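Local coordinates for protein VirX1 (Cyanophage Syn10, PDB 6QGM) that iodinates diverse substrates as a marine viral halogenase of the tryptophan halogenase family, probably with the help of a flavin cofactor, at residues Leu146-Asp151 with Tyr519-Asp524; Ile111-Lys116 with Tyr492-Ile497; Tyr407-Arg412 with Ser440-Leu445; Gly195-Ser200 with Phe206-Leu211; Ala164-Ala169 with Asn269-His274. All blocks are in the same frame, centred on the assembly; numbering follows the deposited sequence.

Contact 1 (Leu146-Asp151 with Tyr519-Asp524)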
# COMPACT_ATOMS: atom_id res chain seq x y z
N LEU B 146 32.64 19.87 18.24
CA LEU B 146 32.76 19.20 16.93
C LEU B 146 34.04 18.37 16.88
O LEU B 146 35.02 18.71 17.58
CB LEU B 146 32.72 20.28 15.84
CG LEU B 146 32.19 19.86 14.48
CD1 LEU B 146 30.93 19.03 14.58
CD2 LEU B 146 31.91 21.09 13.63
N THR B 147 34.01 17.28 16.11
CA THR B 147 35.13 16.32 15.94
C THR B 147 34.91 15.58 14.62
O THR B 147 33.72 15.43 14.23
CB THR B 147 35.21 15.34 17.11
OG1 THR B 147 36.08 14.27 16.74
CG2 THR B 147 33.87 14.76 17.48
N ARG B 148 35.99 15.13 13.97
CA ARG B 148 35.89 14.28 12.75
C ARG B 148 35.63 12.83 13.15
O ARG B 148 35.29 12.04 12.26
CB ARG B 148 37.13 14.42 11.88
CG ARG B 148 37.27 15.79 11.24
CD ARG B 148 37.82 15.74 9.82
NE ARG B 148 37.81 17.06 9.22
CZ ARG B 148 38.71 18.01 9.48
NH1 ARG B 148 39.67 17.79 10.37
NH2 ARG B 148 38.63 19.20 8.90
N ASN B 149 35.76 12.50 14.45
CA ASN B 149 35.34 11.19 14.99
C ASN B 149 36.16 10.08 14.31
O ASN B 149 35.61 8.97 14.10
CB ASN B 149 33.82 11.01 14.84
CG ASN B 149 33.26 9.88 15.68
OD1 ASN B 149 33.66 9.69 16.82
ND2 ASN B 149 32.29 9.18 15.13
N LYS B 150 37.43 10.35 14.00
CA LYS B 150 38.38 9.44 13.30
C LYS B 150 38.36 8.07 13.99
O LYS B 150 38.05 7.09 13.30
CB LYS B 150 39.78 10.07 13.27
CG LYS B 150 39.83 11.45 12.61
CD LYS B 150 40.71 12.51 13.30
CE LYS B 150 40.15 13.91 13.24
NZ LYS B 150 41.02 14.86 13.96
N ASP B 151 38.70 8.01 15.28
CA ASP B 151 38.34 6.91 16.21
C ASP B 151 36.88 7.12 16.58
O ASP B 151 36.57 8.25 17.02
CB ASP B 151 39.25 6.92 17.44
CG ASP B 151 40.73 6.71 17.12
OD1 ASP B 151 41.06 6.35 15.96
OD2 ASP B 151 41.56 6.88 18.05
N TYR B 519 33.45 26.86 17.29
CA TYR B 519 34.24 28.04 16.87
C TYR B 519 35.71 27.61 16.71
O TYR B 519 36.32 27.89 15.67
CB TYR B 519 34.06 29.20 17.86
CG TYR B 519 35.13 30.24 17.69
CD1 TYR B 519 35.09 31.16 16.67
CD2 TYR B 519 36.24 30.25 18.53
CE1 TYR B 519 36.13 32.06 16.47
CE2 TYR B 519 37.28 31.13 18.34
CZ TYR B 519 37.22 32.05 17.31
OH TYR B 519 38.22 32.96 17.12
N GLU B 520 36.25 26.96 17.74
CA GLU B 520 37.65 26.44 17.75
C GLU B 520 37.84 25.54 16.53
O GLU B 520 38.84 25.73 15.82
CB GLU B 520 37.96 25.70 19.04
CG GLU B 520 38.10 26.60 20.26
CD GLU B 520 38.22 25.86 21.58
OE1 GLU B 520 37.71 24.72 21.67
OE2 GLU B 520 38.95 26.39 22.49
N PHE B 521 36.93 24.59 16.27
CA PHE B 521 37.03 23.63 15.15
C PHE B 521 37.11 24.41 13.84
O PHE B 521 38.03 24.14 13.05
CB PHE B 521 35.87 22.63 15.11
CG PHE B 521 36.05 21.50 14.12
CD1 PHE B 521 35.77 21.66 12.77
CD2 PHE B 521 36.52 20.27 14.55
CE1 PHE B 521 35.93 20.62 11.88
CE2 PHE B 521 36.68 19.23 13.65
CZ PHE B 521 36.39 19.40 12.32
N LEU B 522 36.19 25.35 13.62
CA LEU B 522 36.11 26.17 12.38
C LEU B 522 37.44 26.93 12.22
O LEU B 522 38.00 26.92 11.11
CB LEU B 522 34.91 27.12 12.46
CG LEU B 522 33.53 26.50 12.19
CD1 LEU B 522 32.41 27.46 12.57
CD2 LEU B 522 33.40 26.09 10.74
N ARG B 523 37.91 27.56 13.31
CA ARG B 523 39.11 28.42 13.31
C ARG B 523 40.33 27.59 12.89
O ARG B 523 41.10 28.07 12.02
CB ARG B 523 39.31 29.05 14.70
CG ARG B 523 40.46 30.05 14.77
CD ARG B 523 40.79 30.39 16.21
NE ARG B 523 41.24 29.19 16.88
CZ ARG B 523 41.19 28.98 18.20
NH1 ARG B 523 40.74 29.93 19.01
NH2 ARG B 523 41.57 27.82 18.69
N ASP B 524 40.48 26.39 13.45
CA ASP B 524 41.70 25.54 13.32
C ASP B 524 41.62 24.69 12.05
O ASP B 524 42.65 24.60 11.37
CB ASP B 524 41.91 24.71 14.58
CG ASP B 524 42.13 25.56 15.82
OD1 ASP B 524 42.73 26.65 15.67
OD2 ASP B 524 41.69 25.15 16.92

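Contact 2 (Ile111-Lys116 with Tyr492-Ile497)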
# COMPACT_ATOMS: atom_id res chain seq x y z
N ILE B 111 12.78 0.19 19.44
CA ILE B 111 12.60 1.68 19.48
C ILE B 111 11.74 2.13 20.68
O ILE B 111 11.86 3.32 21.09
CB ILE B 111 12.03 2.19 18.15
CG1 ILE B 111 11.98 3.72 18.08
CG2 ILE B 111 10.66 1.58 17.88
CD1 ILE B 111 11.78 4.29 16.68
N ASN B 112 10.89 1.24 21.20
CA ASN B 112 9.93 1.51 22.31
C ASN B 112 10.65 1.51 23.67
O ASN B 112 9.98 1.79 24.69
CB ASN B 112 8.76 0.52 22.31
CG ASN B 112 7.99 0.52 21.00
OD1 ASN B 112 7.96 1.52 20.28
ND2 ASN B 112 7.37 -0.59 20.64
N THR B 113 11.95 1.19 23.70
CA THR B 113 12.76 1.11 24.95
C THR B 113 12.73 2.48 25.64
O THR B 113 12.39 2.52 26.85
CB THR B 113 14.20 0.62 24.68
OG1 THR B 113 14.16 -0.69 24.11
CG2 THR B 113 15.08 0.58 25.91
N TRP B 114 13.05 3.56 24.93
CA TRP B 114 13.14 4.90 25.57
C TRP B 114 11.82 5.24 26.28
O TRP B 114 11.88 5.71 27.44
CB TRP B 114 13.53 6.01 24.58
CG TRP B 114 13.53 7.32 25.31
CD1 TRP B 114 14.49 7.81 26.14
CD2 TRP B 114 12.42 8.22 25.39
NE1 TRP B 114 14.09 8.99 26.68
CE2 TRP B 114 12.81 9.27 26.25
CE3 TRP B 114 11.15 8.25 24.82
CZ2 TRP B 114 11.98 10.35 26.52
CZ3 TRP B 114 10.32 9.31 25.10
CH2 TRP B 114 10.74 10.35 25.93
N GLY B 115 10.69 5.03 25.61
CA GLY B 115 9.34 5.28 26.15
C GLY B 115 9.09 4.52 27.45
O GLY B 115 8.53 5.13 28.37
N LYS B 116 9.47 3.23 27.54
CA LYS B 116 9.30 2.44 28.78
C LYS B 116 10.15 3.05 29.90
O LYS B 116 9.62 3.18 31.02
CB LYS B 116 9.62 0.96 28.54
CG LYS B 116 8.63 0.26 27.63
CD LYS B 116 8.83 -1.23 27.48
CE LYS B 116 8.63 -2.01 28.77
NZ LYS B 116 8.18 -3.39 28.51
N TYR B 492 12.47 -6.37 34.80
CA TYR B 492 13.46 -6.03 35.84
C TYR B 492 14.76 -5.52 35.17
O TYR B 492 15.33 -4.61 35.76
CB TYR B 492 13.71 -7.16 36.84
CG TYR B 492 14.67 -6.70 37.92
CD1 TYR B 492 14.29 -5.71 38.83
CD2 TYR B 492 15.99 -7.15 37.97
CE1 TYR B 492 15.18 -5.22 39.78
CE2 TYR B 492 16.89 -6.67 38.91
CZ TYR B 492 16.48 -5.70 39.82
OH TYR B 492 17.37 -5.24 40.75
N TYR B 493 15.15 -6.01 33.99
CA TYR B 493 16.41 -5.65 33.28
C TYR B 493 16.45 -4.16 32.88
O TYR B 493 17.53 -3.68 32.46
CB TYR B 493 16.63 -6.54 32.06
CG TYR B 493 15.68 -6.35 30.90
CD1 TYR B 493 14.42 -6.92 30.91
CD2 TYR B 493 16.06 -5.63 29.78
CE1 TYR B 493 13.55 -6.79 29.84
CE2 TYR B 493 15.21 -5.48 28.69
CZ TYR B 493 13.96 -6.07 28.72
OH TYR B 493 13.11 -5.93 27.65
N TYR B 494 15.33 -3.44 33.02
CA TYR B 494 15.23 -1.99 32.73
C TYR B 494 16.02 -1.21 33.79
O TYR B 494 16.60 -0.17 33.45
CB TYR B 494 13.76 -1.57 32.56
CG TYR B 494 13.31 -1.61 31.12
CD1 TYR B 494 12.93 -2.80 30.50
CD2 TYR B 494 13.34 -0.46 30.35
CE1 TYR B 494 12.57 -2.83 29.17
CE2 TYR B 494 12.96 -0.47 29.02
CZ TYR B 494 12.59 -1.66 28.42
OH TYR B 494 12.22 -1.67 27.10
N GLU B 495 16.07 -1.71 35.03
CA GLU B 495 16.91 -1.14 36.13
C GLU B 495 18.36 -1.05 35.64
O GLU B 495 19.00 -0.02 35.92
CB GLU B 495 16.86 -2.02 37.38
CG GLU B 495 15.54 -1.93 38.10
CD GLU B 495 15.38 -0.64 38.88
OE1 GLU B 495 16.33 -0.32 39.63
OE2 GLU B 495 14.28 0.00 38.84
N ASP B 496 18.84 -2.07 34.92
CA ASP B 496 20.23 -2.14 34.39
C ASP B 496 20.36 -1.22 33.18
O ASP B 496 21.40 -0.54 33.08
CB ASP B 496 20.65 -3.57 34.02
CG ASP B 496 21.01 -4.47 35.18
OD1 ASP B 496 21.20 -3.99 36.33
OD2 ASP B 496 21.11 -5.66 34.91
N ILE B 497 19.36 -1.17 32.29
CA ILE B 497 19.39 -0.26 31.11
C ILE B 497 19.50 1.16 31.65
O ILE B 497 20.34 1.92 31.13
CB ILE B 497 18.17 -0.45 30.19
CG1 ILE B 497 18.13 -1.84 29.56
CG2 ILE B 497 18.18 0.61 29.11
CD1 ILE B 497 16.95 -2.10 28.67

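Contact 3 (Tyr407-Arg412 with Ser440-Leu445)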
# COMPACT_ATOMS: atom_id res chain seq x y z
N TYR B 407 3.57 21.53 14.73
CA TYR B 407 2.51 22.41 15.29
C TYR B 407 1.42 21.54 15.91
O TYR B 407 1.01 21.79 17.06
CB TYR B 407 1.92 23.30 14.19
CG TYR B 407 2.86 24.31 13.58
CD1 TYR B 407 3.17 25.48 14.23
CD2 TYR B 407 3.43 24.09 12.33
CE1 TYR B 407 4.02 26.42 13.68
CE2 TYR B 407 4.30 25.01 11.77
CZ TYR B 407 4.59 26.18 12.44
OH TYR B 407 5.44 27.11 11.89
N ALA B 408 0.97 20.53 15.17
CA ALA B 408 -0.25 19.74 15.43
C ALA B 408 -0.20 19.11 16.83
O ALA B 408 -1.27 19.03 17.48
CB ALA B 408 -0.38 18.67 14.37
N TYR B 409 0.98 18.68 17.26
CA TYR B 409 1.19 17.86 18.48
C TYR B 409 1.68 18.72 19.65
O TYR B 409 1.87 18.16 20.73
CB TYR B 409 2.14 16.70 18.16
CG TYR B 409 1.49 15.65 17.31
CD1 TYR B 409 0.54 14.80 17.86
CD2 TYR B 409 1.78 15.53 15.96
CE1 TYR B 409 -0.06 13.80 17.11
CE2 TYR B 409 1.15 14.57 15.18
CZ TYR B 409 0.22 13.71 15.76
OH TYR B 409 -0.43 12.79 15.00
N SER B 410 1.87 20.03 19.45
CA SER B 410 2.28 20.96 20.53
C SER B 410 1.24 20.94 21.65
O SER B 410 0.05 20.61 21.37
CB SER B 410 2.48 22.35 20.02
OG SER B 410 2.74 23.24 21.10
N MET B 411 1.66 21.28 22.87
CA MET B 411 0.76 21.45 24.04
C MET B 411 0.24 22.89 24.09
O MET B 411 -0.74 23.13 24.83
CB MET B 411 1.46 21.11 25.36
CG MET B 411 1.91 19.67 25.40
SD MET B 411 2.53 19.15 27.01
CE MET B 411 1.01 19.20 27.96
N ARG B 412 0.83 23.80 23.32
CA ARG B 412 0.52 25.25 23.37
C ARG B 412 -0.92 25.52 22.94
O ARG B 412 -1.33 25.10 21.84
CB ARG B 412 1.50 26.04 22.51
CG ARG B 412 2.92 25.97 23.03
CD ARG B 412 3.82 26.96 22.33
NE ARG B 412 3.37 28.32 22.55
CZ ARG B 412 4.07 29.40 22.28
NH1 ARG B 412 5.28 29.30 21.79
NH2 ARG B 412 3.54 30.58 22.51
N SER B 440 0.08 9.50 3.65
CA SER B 440 -0.71 8.81 4.71
C SER B 440 0.08 8.66 6.03
O SER B 440 -0.19 7.70 6.77
CB SER B 440 -1.22 7.49 4.20
OG SER B 440 -0.15 6.59 3.97
N THR B 441 1.00 9.58 6.34
CA THR B 441 1.83 9.49 7.57
C THR B 441 0.96 9.84 8.78
O THR B 441 1.09 9.12 9.79
CB THR B 441 3.16 10.25 7.43
OG1 THR B 441 2.93 11.66 7.48
CG2 THR B 441 3.92 9.85 6.19
N TRP B 442 0.07 10.85 8.69
CA TRP B 442 -0.93 11.15 9.75
C TRP B 442 -1.71 9.87 10.12
O TRP B 442 -1.79 9.53 11.32
CB TRP B 442 -1.91 12.25 9.33
CG TRP B 442 -1.29 13.59 9.07
CD1 TRP B 442 -0.93 14.12 7.86
CD2 TRP B 442 -0.96 14.59 10.06
NE1 TRP B 442 -0.38 15.37 8.03
CE2 TRP B 442 -0.40 15.69 9.37
CE3 TRP B 442 -1.07 14.65 11.46
CZ2 TRP B 442 0.03 16.83 10.02
CZ3 TRP B 442 -0.64 15.78 12.11
CH2 TRP B 442 -0.09 16.86 11.40
N GLN B 443 -2.28 9.20 9.12
CA GLN B 443 -3.09 7.96 9.30
C GLN B 443 -2.21 6.87 9.93
O GLN B 443 -2.68 6.19 10.85
CB GLN B 443 -3.67 7.51 7.96
CG GLN B 443 -4.76 8.44 7.45
CD GLN B 443 -5.13 8.15 6.01
OE1 GLN B 443 -5.20 6.99 5.59
NE2 GLN B 443 -5.35 9.20 5.24
N ASP B 444 -0.98 6.72 9.43
CA ASP B 444 -0.08 5.58 9.77
C ASP B 444 0.48 5.76 11.18
O ASP B 444 0.55 4.75 11.95
CB ASP B 444 1.01 5.40 8.72
CG ASP B 444 0.49 5.00 7.34
OD1 ASP B 444 -0.71 4.60 7.23
OD2 ASP B 444 1.27 5.10 6.37
N LEU B 445 0.83 7.00 11.53
CA LEU B 445 1.32 7.37 12.88
C LEU B 445 0.20 7.11 13.89
O LEU B 445 0.52 6.65 15.00
CB LEU B 445 1.75 8.84 12.87
CG LEU B 445 2.27 9.40 14.19
CD1 LEU B 445 3.52 8.65 14.63
CD2 LEU B 445 2.56 10.88 14.03

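Contact 4 (Gly195-Ser200 with Phe206-Leu211)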
# COMPACT_ATOMS: atom_id res chain seq x y z
N GLY B 195 9.74 39.87 -21.29
CA GLY B 195 8.64 39.18 -21.99
C GLY B 195 9.08 37.87 -22.63
O GLY B 195 10.22 37.39 -22.33
N TYR B 196 8.23 37.31 -23.48
CA TYR B 196 8.42 35.98 -24.13
C TYR B 196 7.58 35.89 -25.39
O TYR B 196 6.66 36.65 -25.54
CB TYR B 196 8.00 34.86 -23.18
CG TYR B 196 6.51 34.84 -22.92
CD1 TYR B 196 5.98 35.55 -21.87
CD2 TYR B 196 5.65 34.09 -23.70
CE1 TYR B 196 4.62 35.54 -21.58
CE2 TYR B 196 4.28 34.11 -23.46
CZ TYR B 196 3.77 34.80 -22.38
OH TYR B 196 2.44 34.81 -22.10
N GLN B 197 7.87 34.92 -26.25
CA GLN B 197 7.11 34.57 -27.48
C GLN B 197 6.92 33.05 -27.46
O GLN B 197 7.93 32.34 -27.44
CB GLN B 197 7.93 35.04 -28.69
CG GLN B 197 7.46 34.51 -30.04
CD GLN B 197 6.08 34.98 -30.39
OE1 GLN B 197 5.71 36.10 -30.07
NE2 GLN B 197 5.33 34.13 -31.07
N LYS B 198 5.67 32.60 -27.52
CA LYS B 198 5.36 31.14 -27.60
C LYS B 198 5.61 30.70 -29.04
O LYS B 198 5.81 31.56 -29.90
CB LYS B 198 3.94 30.87 -27.12
CG LYS B 198 3.64 31.41 -25.73
CD LYS B 198 3.06 30.44 -24.72
CE LYS B 198 3.76 30.46 -23.37
NZ LYS B 198 2.81 30.21 -22.27
N GLU B 199 5.63 29.39 -29.28
CA GLU B 199 5.98 28.82 -30.59
C GLU B 199 4.82 29.06 -31.57
O GLU B 199 5.09 29.42 -32.73
CB GLU B 199 6.27 27.32 -30.47
CG GLU B 199 7.73 26.95 -30.26
CD GLU B 199 8.69 27.29 -31.39
OE1 GLU B 199 8.26 27.38 -32.56
OE2 GLU B 199 9.85 27.51 -31.10
N SER B 200 3.58 28.90 -31.10
CA SER B 200 2.34 29.20 -31.85
C SER B 200 1.16 29.35 -30.89
O SER B 200 1.27 29.01 -29.70
CB SER B 200 2.08 28.13 -32.89
OG SER B 200 1.82 26.87 -32.28
N PHE B 206 8.13 28.19 -25.07
CA PHE B 206 8.87 29.44 -25.37
C PHE B 206 9.64 29.21 -26.65
O PHE B 206 10.36 28.23 -26.73
CB PHE B 206 9.85 29.82 -24.25
CG PHE B 206 9.24 30.13 -22.91
CD1 PHE B 206 8.09 30.90 -22.80
CD2 PHE B 206 9.86 29.69 -21.75
CE1 PHE B 206 7.56 31.19 -21.56
CE2 PHE B 206 9.31 29.97 -20.51
CZ PHE B 206 8.17 30.74 -20.42
N LYS B 207 9.44 30.06 -27.66
CA LYS B 207 10.29 30.10 -28.87
C LYS B 207 11.57 30.85 -28.50
O LYS B 207 12.66 30.48 -28.98
CB LYS B 207 9.52 30.74 -30.02
CG LYS B 207 10.26 30.81 -31.35
CD LYS B 207 9.86 32.00 -32.22
CE LYS B 207 8.58 31.85 -33.01
NZ LYS B 207 8.87 31.67 -34.45
N TYR B 208 11.43 31.89 -27.69
CA TYR B 208 12.52 32.65 -27.04
C TYR B 208 11.93 33.46 -25.88
O TYR B 208 10.70 33.57 -25.79
CB TYR B 208 13.25 33.54 -28.04
CG TYR B 208 12.37 34.51 -28.80
CD1 TYR B 208 11.76 34.13 -29.98
CD2 TYR B 208 12.20 35.81 -28.37
CE1 TYR B 208 11.02 35.02 -30.73
CE2 TYR B 208 11.46 36.72 -29.11
CZ TYR B 208 10.83 36.32 -30.27
OH TYR B 208 10.08 37.22 -30.97
N ILE B 209 12.78 34.00 -25.01
CA ILE B 209 12.38 35.02 -23.99
C ILE B 209 13.04 36.34 -24.39
O ILE B 209 14.06 36.28 -25.13
CB ILE B 209 12.73 34.59 -22.55
CG1 ILE B 209 14.23 34.29 -22.40
CG2 ILE B 209 11.87 33.41 -22.12
CD1 ILE B 209 14.67 34.11 -20.98
N ILE B 210 12.47 37.46 -23.95
CA ILE B 210 12.94 38.82 -24.31
C ILE B 210 13.71 39.42 -23.13
O ILE B 210 13.20 39.35 -21.98
CB ILE B 210 11.79 39.75 -24.76
CG1 ILE B 210 10.74 39.02 -25.58
CG2 ILE B 210 12.35 40.95 -25.50
CD1 ILE B 210 11.30 38.38 -26.78
N LEU B 211 14.87 40.01 -23.45
CA LEU B 211 15.78 40.72 -22.52
C LEU B 211 15.71 42.23 -22.78
O LEU B 211 15.98 42.63 -23.93
CB LEU B 211 17.20 40.20 -22.76
CG LEU B 211 18.00 39.95 -21.50
CD1 LEU B 211 17.56 38.65 -20.85
CD2 LEU B 211 19.49 39.93 -21.79

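Contact 5 (Ala164-Ala169 with Asn269-His274)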
# COMPACT_ATOMS: atom_id res chain seq x y z
N ALA B 164 25.71 18.97 8.53
CA ALA B 164 25.29 19.94 7.48
C ALA B 164 25.86 21.32 7.83
O ALA B 164 26.81 21.38 8.64
CB ALA B 164 23.79 19.94 7.36
N TYR B 165 25.31 22.40 7.26
CA TYR B 165 25.98 23.73 7.17
C TYR B 165 24.96 24.86 7.33
O TYR B 165 23.81 24.70 6.91
CB TYR B 165 26.71 23.86 5.83
CG TYR B 165 27.60 22.69 5.49
CD1 TYR B 165 27.11 21.56 4.85
CD2 TYR B 165 28.94 22.69 5.82
CE1 TYR B 165 27.92 20.48 4.53
CE2 TYR B 165 29.77 21.62 5.53
CZ TYR B 165 29.26 20.51 4.87
OH TYR B 165 30.08 19.47 4.57
N HIS B 166 25.38 25.95 7.97
CA HIS B 166 24.78 27.31 7.87
C HIS B 166 25.58 28.09 6.83
O HIS B 166 26.80 28.08 6.93
CB HIS B 166 24.80 28.03 9.23
CG HIS B 166 24.14 27.27 10.33
ND1 HIS B 166 24.83 26.77 11.41
CD2 HIS B 166 22.85 26.95 10.54
CE1 HIS B 166 24.00 26.19 12.24
NE2 HIS B 166 22.77 26.29 11.72
N ILE B 167 24.92 28.69 5.83
CA ILE B 167 25.60 29.39 4.70
C ILE B 167 24.91 30.73 4.46
O ILE B 167 23.70 30.85 4.74
CB ILE B 167 25.59 28.50 3.44
CG1 ILE B 167 24.20 28.37 2.84
CG2 ILE B 167 26.21 27.13 3.74
CD1 ILE B 167 24.14 27.53 1.59
N ASP B 168 25.67 31.70 3.96
CA ASP B 168 25.15 32.89 3.25
C ASP B 168 24.90 32.43 1.81
O ASP B 168 25.89 32.17 1.10
CB ASP B 168 26.15 34.05 3.36
CG ASP B 168 25.83 35.30 2.54
OD1 ASP B 168 25.21 35.17 1.47
OD2 ASP B 168 26.24 36.39 2.96
N ALA B 169 23.63 32.29 1.42
CA ALA B 169 23.23 31.65 0.14
C ALA B 169 23.76 32.44 -1.06
O ALA B 169 24.13 31.80 -2.05
CB ALA B 169 21.73 31.52 0.12
N ASN B 269 26.68 25.30 16.82
CA ASN B 269 26.47 23.98 16.18
C ASN B 269 25.06 23.71 15.62
O ASN B 269 24.89 22.61 15.08
CB ASN B 269 26.72 22.94 17.28
CG ASN B 269 27.63 21.83 16.85
OD1 ASN B 269 28.00 21.75 15.68
ND2 ASN B 269 28.02 21.00 17.80
N VAL B 270 24.05 24.57 15.83
CA VAL B 270 22.62 24.24 15.53
C VAL B 270 21.85 25.44 14.94
O VAL B 270 22.22 26.59 15.22
CB VAL B 270 21.88 23.71 16.77
CG1 VAL B 270 22.62 22.57 17.44
CG2 VAL B 270 21.58 24.82 17.77
N THR B 271 20.81 25.14 14.16
CA THR B 271 19.70 26.07 13.83
C THR B 271 18.65 25.97 14.95
O THR B 271 18.07 24.89 15.11
CB THR B 271 19.08 25.76 12.45
OG1 THR B 271 20.08 25.68 11.45
CG2 THR B 271 18.10 26.82 12.01
N ASP B 272 18.48 27.04 15.73
CA ASP B 272 17.43 27.13 16.78
C ASP B 272 16.15 27.67 16.16
O ASP B 272 16.21 28.62 15.36
CB ASP B 272 17.83 28.01 17.97
CG ASP B 272 16.83 28.02 19.11
OD1 ASP B 272 16.27 26.95 19.41
OD2 ASP B 272 16.62 29.09 19.71
N CYS B 273 15.03 27.04 16.51
CA CYS B 273 13.66 27.43 16.13
C CYS B 273 12.88 27.72 17.41
O CYS B 273 12.61 26.79 18.16
CB CYS B 273 13.02 26.32 15.31
SG CYS B 273 14.05 25.82 13.89
N HIS B 274 12.61 28.99 17.64
CA HIS B 274 11.95 29.51 18.87
C HIS B 274 10.48 29.79 18.56
O HIS B 274 10.22 30.75 17.81
CB HIS B 274 12.66 30.76 19.36
CG HIS B 274 12.18 31.20 20.68
ND1 HIS B 274 12.91 31.03 21.81
CD2 HIS B 274 11.02 31.78 21.07
CE1 HIS B 274 12.26 31.51 22.85
NE2 HIS B 274 11.09 31.96 22.42

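Contact 1 (Leu146-Asp151 with Tyr519-Asp524)
Thr147, whose CA lies 4.0 Å from CE2 of Phe521, uses its hydroxyl within its own loop: OG1 accepts the backbone N-H of Asn149 at 2.9 Å and 150°. This ST turn shapes the loop between helices 137-143 and 159-162 at the place where it receives the last helix of the chain, 518-527. The Phe521 ring is the part of the helix that enters. Leu146 covers one face in a CH-pi contact, its CG 4.3 Å from the ring centroid and 12° off the normal, while its CB rests 3.9 Å from CG of Phe521. Phe159 adds a further ring, inclined to that of Phe521. Arg148 takes the far end of the phenyl group: its chain bends at chi2, and NH1 continues to a salt bridge with Glu525. CG of Arg148 lies in the ring plane at the edge, 3.9 Å from CZ of Phe521, and that CZ stands 3.9 Å above the centre of the guanidinium, the planes 55° apart.

Contact 2 (Ile111-Lys116 with Tyr492-Ile497)
The Tyr494 ring has the carbonyl oxygen of Thr113 at its edge, in plane and 3.7 Å from CE2 of Tyr494, and the CD1 methyl of Ile497, of its own helix, above the centre of one face. Lys116 crosses the tyrosine at about a right angle: its CB approaches CE2 of Tyr494 obliquely at 3.7 Å, and its CD comes within 3.4 Å of Tyr494 OH. After a bend at chi3 (64°), CE is still 4.0 Å from CZ of Tyr494, and NZ goes on to a salt bridge with Asp491. The hydroxyls do not pair, for Thr113 OG1 and Tyr494 OH stay 3.7 Å apart; the threonine bonds to the carbonyl of Gly110 and the tyrosine to Asp109. Lys120 makes a cation-pi contact with the same ring, and CG2 of Thr113 reaches CD1 of Ile497 at 4.3 Å. This is helix-to-helix packing centred on one aromatic side chain, set between the first turns of helix 113-120 and the long helix 494-512.

Contact 3 (Tyr407-Arg412 with Ser440-Leu445)
Apolar contacts across this junction begin at Trp442, whose six-membered ring points its rim at the other segment. The CB methyl of Ala408 meets that rim near the ring plane, 3.5 Å from CH2 of Trp442. Tyr409 and the indole run alongside with their tips pointing opposite ways, CE2 of Tyr409 lying 3.8 Å from CZ3 of Trp442. Beyond it the phenol end runs up against Leu445, with Tyr409 OH 3.7 Å from CD2 of Leu445; Ile466 of helix 462-468 touches both residues. These side chains join the C-terminal end of the long helix 382-408 to the start of helix 441-451. A stacking interaction with Tyr427 adds to the hold on Trp442. The polar bonds lead outward or stay within one segment. Asp401, on the long helix, takes the indole NE1, fixing the tryptophan's rotation, while an ST turn, Arg412 N to Ser410 OG at 3.0 Å, shapes the chain leaving that helix. Between subunits, Tyr409 O accepts a hydrogen bond from Arg376 NH1 of a second copy.

Contact 4 (Gly195-Ser200 with Phe206-Leu211)
Gln197 and Tyr208 meet both through their backbones and through their side chains. Gln197 N donates to Tyr208 O at 3.2 Å, and on the sheet face they share, CB of Gln197 sits over the tyrosine ring, 3.8 Å from its centroid and 21° off the normal. With chi1 of 56°, the Tyr208 ring leans over the neighbouring strand, which allows this CH-pi contact. At the next hydrogen-bonded pair, Ile210 N reaches Gly195 O at 2.8 Å. The carbonyl of Gln197 instead takes Lys207 N, at 2.7 Å. Lys207 and Tyr208 therefore both face Gln197, a classic beta bulge in the antiparallel hairpin of strands 187-198 and 206-211. Past the bulge, the Lys207 chain passes the Glu199 carboxylate, but the charged ends stay apart, OE1 of Glu199 4.7 Å from NZ of Lys207. On the other face lies Tyr196, whose ring is met obliquely by that of Phe206, from beyond the corner at Lys207, planes at 55° and CB of Tyr196 4.0 Å from CD1 of Phe206. Phe236 meets the Tyr196 ring, and Tyr222 makes an edge-to-face pair with Phe206. Ile209, on the Tyr196 side, packs onto Ile35 of strand 31-36 in the large mixed sheet.

Contact 5 (Ala164-Ala169 with Asn269-His274)
His166 reaches across to Thr271; the CA atoms of the two, the nearest pair across the segments, are 7.9 Å apart. From CB, which points toward the other strand, CG is placed beside the backbone N (chi1 -56°), and the imidazole extends edge-on to its partners. ND1 is hydrogen-bonded to the hydroxyl of Thr74. CE1 is 3.5 Å from the carbonyl oxygen of Val270, which stands off the ring plane, while the backbone N of Thr271 lies in it. At the tip, NE2 pairs with Thr271 OG1 at 2.8 Å in a bent bond (132° at the hydrogen), and CD2 is 3.2 Å from the same oxygen. Engaging both nitrogens with threonine hydroxyls leaves the buried imidazole little freedom to rotate. Ile284 of strand 279-285 and Ser48 of strand 46-48 touch both His166 and Thr271. The histidine thus links two sheets: strand 164-168 runs between 46-48 and 74-76 in a small antiparallel one, strand 270-275 between 78-82 and 279-285 in a mixed one.

From the N terminus, contact 2 opens first, at 111-116, and contact 1 next, at 146-151. Contact 5 then opens at strand 164-168, and contact 4 closes within its loop as a short hairpin on the large mixed sheet before contact 5 closes at 269-274, joining two other sheets. Contact 3 follows in series and ties the end of helix 382-408 to helix 441-451, beside a second subunit. Contact 2 closes at 492-497 and contact 1 only at 519-524, so these two cross, while contacts 3, 4 and 5 nest inside both. The successive helices 494-512 and 518-527 are thereby returned to early parts of the chain. Contacts 1 and 5 touch where Leu146 meets Asn269.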